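Long-range contact in glycerate dehydrogenase/glyoxylate reductase (Thermus thermophilus, PDB 2CUK), which probably reduces glyoxylate and hydroxypyruvate with a nicotinamide cofactor, as a member of the D-isomer specific 2-hydroxyacid dehydrogenase family: residues G167-R175 with Y182-E193. Residues are numbered along the deposited sequence; the frame is centred on the assembly and turned at random.
Sequences GMRVVYHAR and YPFLSLEELLKE
Tyr172 on strand 169-173 pairs its backbone with Pro183 and Leu185 in a single beta bridge centred on Phe184, at the edge of the Rossmann-type NAD-binding domain, where this strand is the outermost of the parallel sheet on its side. Tyr172 N donates to Pro183 O at 3.1 Å, and Leu185 N returns a nearly straight bond to Tyr172 O. The chain then turns into helix 187-193, which runs back at 147° to the strand; Ser186 OG caps it by accepting from Glu189 N.

The tight part is apolar. Val171 CG2 meets Leu190 CD1 at 3.8 Å, while Leu185 CD1 closes on Val171 CB; Leu190 also reaches Val150 of the neighbouring strand. On the strand's other face, Val170 CG1 sits over the Tyr182 ring, 4.0 Å from its centroid, both side chains packing on Ala160 and Leu164 of helix 154-165. Closer still, Phe184 CD1 comes within 3.3 Å of Tyr172 CE1, its edge turned to the buried Tyr172 ring in an offset edge-to-face pair, planes at 71°. With chi1 at 77°, Tyr172 CG lies between its backbone N and carbonyl carbon, which swings the ring over Phe184 CA; its hydroxyl is bonded to Lys178 N.

Partly exposed Phe184 marks the boundary with the looser side, where Pro183 lies exposed, its CB 4.1 Å from Val171 CG1.

At the helix start, Leu187 CB lies over one face of the His173 imidazole, and His173 ND1 donates in its ring plane to a lone pair of Leu185 O, 2.8 Å away.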
loop_
_atom_site.group_PDB
_atom_site.type_symbol
_atom_site.label_atom_id
_atom_site.label_comp_id
_atom_site.label_asym_id
_atom_site.label_seq_id
_atom_site.Cartn_x
_atom_site.Cartn_y
_atom_site.Cartn_z
ATOM N N GLY A 167 -11.032 9.278 -1.599
ATOM C CA GLY A 167 -11.474 10.492 -2.260
ATOM C C GLY A 167 -11.387 10.465 -3.775
ATOM O O GLY A 167 -11.416 11.517 -4.415
ATOM N N MET A 168 -11.282 9.273 -4.355
ATOM C CA MET A 168 -11.194 9.148 -5.802
ATOM C C MET A 168 -12.572 9.065 -6.437
ATOM O O MET A 168 -13.536 8.651 -5.798
ATOM C CB MET A 168 -10.408 7.890 -6.201
ATOM C CG MET A 168 -8.937 7.913 -5.823
ATOM S SD MET A 168 -8.033 6.605 -6.663
ATOM C CE MET A 168 -7.782 7.349 -8.271
ATOM N N ARG A 169 -12.653 9.465 -7.701
ATOM C CA ARG A 169 -13.887 9.343 -8.408
ATOM C C ARG A 169 -13.792 8.091 -9.226
ATOM O O ARG A 169 -12.718 7.670 -9.636
ATOM C CB ARG A 169 -14.040 10.556 -9.325
ATOM C CG ARG A 169 -14.738 11.726 -8.631
ATOM C CD ARG A 169 -14.077 13.070 -8.959
ATOM N NE ARG A 169 -14.734 13.703 -10.107
ATOM C CZ ARG A 169 -15.088 14.997 -9.982
ATOM N NH1 ARG A 169 -14.844 15.647 -8.857
ATOM N NH2 ARG A 169 -15.659 15.628 -11.011
ATOM N N VAL A 170 -14.915 7.411 -9.422
ATOM C CA VAL A 170 -14.888 6.136 -10.126
ATOM C C VAL A 170 -15.749 6.070 -11.384
ATOM O O VAL A 170 -16.888 6.533 -11.397
ATOM C CB VAL A 170 -15.319 4.990 -9.190
ATOM C CG1 VAL A 170 -15.352 3.671 -9.962
ATOM C CG2 VAL A 170 -14.361 4.895 -8.009
ATOM N N VAL A 171 -15.183 5.488 -12.436
ATOM C CA VAL A 171 -15.881 5.297 -13.703
ATOM C C VAL A 171 -15.489 3.903 -14.162
ATOM O O VAL A 171 -14.525 3.329 -13.644
ATOM C CB VAL A 171 -15.454 6.339 -14.773
ATOM C CG1 VAL A 171 -15.737 7.744 -14.273
ATOM C CG2 VAL A 171 -13.981 6.173 -15.107
ATOM N N TYR A 172 -16.217 3.341 -15.118
ATOM C CA TYR A 172 -15.871 2.001 -15.568
ATOM C C TYR A 172 -16.373 1.635 -16.949
ATOM O O TYR A 172 -17.279 2.264 -17.496
ATOM C CB TYR A 172 -16.387 0.963 -14.561
ATOM C CG TYR A 172 -17.878 0.691 -14.643
ATOM C CD1 TYR A 172 -18.367 -0.438 -15.308
ATOM C CD2 TYR A 172 -18.797 1.560 -14.062
ATOM C CE1 TYR A 172 -19.740 -0.694 -15.388
ATOM C CE2 TYR A 172 -20.169 1.319 -14.138
ATOM C CZ TYR A 172 -20.634 0.192 -14.800
ATOM O OH TYR A 172 -21.993 -0.046 -14.865
ATOM N N HIS A 173 -15.750 0.609 -17.511
ATOM C CA HIS A 173 -16.139 0.081 -18.804
ATOM C C HIS A 173 -16.238 -1.420 -18.605
ATOM O O HIS A 173 -15.459 -2.002 -17.853
ATOM C CB HIS A 173 -15.097 0.379 -19.880
ATOM C CG HIS A 173 -15.381 -0.302 -21.183
ATOM N ND1 HIS A 173 -16.481 0.005 -21.955
ATOM C CD2 HIS A 173 -14.749 -1.320 -21.815
ATOM C CE1 HIS A 173 -16.516 -0.797 -23.006
ATOM N NE2 HIS A 173 -15.477 -1.610 -22.945
ATOM N N ALA A 174 -17.203 -2.043 -19.267
ATOM C CA ALA A 174 -17.393 -3.484 -19.167
ATOM C C ALA A 174 -18.215 -3.919 -20.370
ATOM O O ALA A 174 -18.820 -3.083 -21.046
ATOM C CB ALA A 174 -18.115 -3.834 -17.872
ATOM N N ARG A 175 -18.233 -5.219 -20.645
ATOM C CA ARG A 175 -18.988 -5.712 -21.793
ATOM C C ARG A 175 -20.486 -5.400 -21.644
ATOM O O ARG A 175 -21.248 -5.340 -22.603
ATOM C CB ARG A 175 -18.786 -7.226 -21.880
ATOM C CG ARG A 175 -17.313 -7.659 -21.933
ATOM C CD ARG A 175 -16.472 -6.825 -22.911
ATOM N NE ARG A 175 -15.365 -6.184 -22.188
ATOM C CZ ARG A 175 -14.526 -5.397 -22.875
ATOM N NH1 ARG A 175 -14.685 -5.214 -24.172
ATOM N NH2 ARG A 175 -13.530 -4.783 -22.227
ATOM N N TYR A 182 -21.854 4.582 -10.633
ATOM C CA TYR A 182 -20.667 5.079 -11.328
ATOM C C TYR A 182 -20.952 5.232 -12.815
ATOM O O TYR A 182 -21.704 4.451 -13.396
ATOM C CB TYR A 182 -19.487 4.110 -11.187
ATOM C CG TYR A 182 -19.285 3.508 -9.816
ATOM C CD1 TYR A 182 -19.021 4.307 -8.703
ATOM C CD2 TYR A 182 -19.326 2.128 -9.640
ATOM C CE1 TYR A 182 -18.801 3.738 -7.446
ATOM C CE2 TYR A 182 -19.111 1.553 -8.396
ATOM C CZ TYR A 182 -18.848 2.358 -7.307
ATOM O OH TYR A 182 -18.622 1.766 -6.085
ATOM N N PRO A 183 -20.354 6.249 -13.450
ATOM C CA PRO A 183 -20.555 6.474 -14.884
ATOM C C PRO A 183 -20.003 5.319 -15.719
ATOM O O PRO A 183 -18.870 4.880 -15.510
ATOM C CB PRO A 183 -19.793 7.772 -15.135
ATOM C CG PRO A 183 -19.965 8.509 -13.844
ATOM C CD PRO A 183 -19.716 7.419 -12.821
ATOM N N PHE A 184 -20.812 4.819 -16.650
ATOM C CA PHE A 184 -20.405 3.729 -17.535
ATOM C C PHE A 184 -19.876 4.384 -18.815
ATOM O O PHE A 184 -20.597 5.133 -19.475
ATOM C CB PHE A 184 -21.603 2.833 -17.867
ATOM C CG PHE A 184 -21.274 1.694 -18.792
ATOM C CD1 PHE A 184 -20.640 0.555 -18.315
ATOM C CD2 PHE A 184 -21.588 1.768 -20.144
ATOM C CE1 PHE A 184 -20.322 -0.500 -19.169
ATOM C CE2 PHE A 184 -21.275 0.722 -21.008
ATOM C CZ PHE A 184 -20.639 -0.417 -20.519
ATOM N N LEU A 185 -18.627 4.099 -19.166
ATOM C CA LEU A 185 -18.018 4.702 -20.350
ATOM C C LEU A 185 -17.519 3.673 -21.356
ATOM O O LEU A 185 -17.367 2.494 -21.041
ATOM C CB LEU A 185 -16.835 5.589 -19.929
ATOM C CG LEU A 185 -17.056 6.601 -18.802
ATOM C CD1 LEU A 185 -15.729 7.255 -18.408
ATOM C CD2 LEU A 185 -18.061 7.650 -19.247
ATOM N N SER A 186 -17.271 4.132 -22.580
ATOM C CA SER A 186 -16.723 3.263 -23.611
ATOM C C SER A 186 -15.251 3.154 -23.217
ATOM O O SER A 186 -14.758 3.982 -22.448
ATOM C CB SER A 186 -16.835 3.923 -24.987
ATOM O OG SER A 186 -16.028 5.091 -25.047
ATOM N N LEU A 187 -14.546 2.154 -23.730
ATOM C CA LEU A 187 -13.134 2.006 -23.391
ATOM C C LEU A 187 -12.370 3.258 -23.807
ATOM O O LEU A 187 -11.507 3.746 -23.079
ATOM C CB LEU A 187 -12.536 0.779 -24.083
ATOM C CG LEU A 187 -11.039 0.546 -23.840
ATOM C CD1 LEU A 187 -10.754 0.470 -22.347
ATOM C CD2 LEU A 187 -10.610 -0.730 -24.532
ATOM N N GLU A 188 -12.713 3.785 -24.976
ATOM C CA GLU A 188 -12.071 4.981 -25.506
ATOM C C GLU A 188 -12.188 6.190 -24.574
ATOM O O GLU A 188 -11.187 6.837 -24.269
ATOM C CB GLU A 188 -12.665 5.323 -26.879
ATOM C CG GLU A 188 -12.481 4.237 -27.946
ATOM C CD GLU A 188 -13.149 2.908 -27.595
ATOM O OE1 GLU A 188 -14.332 2.910 -27.188
ATOM O OE2 GLU A 188 -12.489 1.854 -27.743
ATOM N N GLU A 189 -13.400 6.506 -24.122
ATOM C CA GLU A 189 -13.556 7.633 -23.200
ATOM C C GLU A 189 -12.904 7.374 -21.830
ATOM O O GLU A 189 -12.376 8.269 -21.186
ATOM C CB GLU A 189 -15.045 7.961 -23.033
ATOM C CG GLU A 189 -15.282 9.054 -21.983
ATOM C CD GLU A 189 -16.647 9.683 -22.169
ATOM O OE1 GLU A 189 -17.608 8.951 -22.378
ATOM O OE2 GLU A 189 -16.755 10.900 -22.004
ATOM N N LEU A 190 -12.978 6.112 -21.364
ATOM C CA LEU A 190 -12.344 5.851 -20.075
ATOM C C LEU A 190 -10.837 6.131 -20.109
ATOM O O LEU A 190 -10.274 6.756 -19.220
ATOM C CB LEU A 190 -12.593 4.387 -19.708
ATOM C CG LEU A 190 -11.753 3.933 -18.512
ATOM C CD1 LEU A 190 -12.615 3.430 -17.352
ATOM C CD2 LEU A 190 -10.794 2.794 -18.859
ATOM N N LEU A 191 -10.169 5.617 -21.163
ATOM C CA LEU A 191 -8.731 5.833 -21.276
ATOM C C LEU A 191 -8.407 7.320 -21.351
ATOM O O LEU A 191 -7.358 7.782 -20.920
ATOM C CB LEU A 191 -8.233 5.139 -22.550
ATOM C CG LEU A 191 -8.457 3.627 -22.542
ATOM C CD1 LEU A 191 -7.946 2.964 -23.823
ATOM C CD2 LEU A 191 -7.738 2.932 -21.387
ATOM N N LYS A 192 -9.325 8.090 -21.917
ATOM C CA LYS A 192 -9.132 9.519 -22.092
ATOM C C LYS A 192 -9.299 10.335 -20.814
ATOM O O LYS A 192 -8.549 11.280 -20.576
ATOM C CB LYS A 192 -10.112 10.029 -23.154
ATOM C CG LYS A 192 -10.137 11.536 -23.339
ATOM C CD LYS A 192 -11.201 11.929 -24.359
ATOM C CE LYS A 192 -11.273 13.432 -24.542
ATOM N NZ LYS A 192 -9.978 13.990 -25.020
ATOM N N GLU A 193 -10.272 9.962 -19.989
ATOM C CA GLU A 193 -10.562 10.703 -18.764
ATOM C C GLU A 193 -9.944 10.175 -17.464
ATOM O O GLU A 193 -9.839 10.910 -16.483
ATOM C CB GLU A 193 -12.084 10.801 -18.590
ATOM C CG GLU A 193 -12.529 11.477 -17.295
ATOM C CD GLU A 193 -14.037 11.455 -17.106
ATOM O OE1 GLU A 193 -14.748 12.144 -17.868
ATOM O OE2 GLU A 193 -14.512 10.742 -16.195
HETATM O O HOH W 1 -23.099 2.072 -14.032
#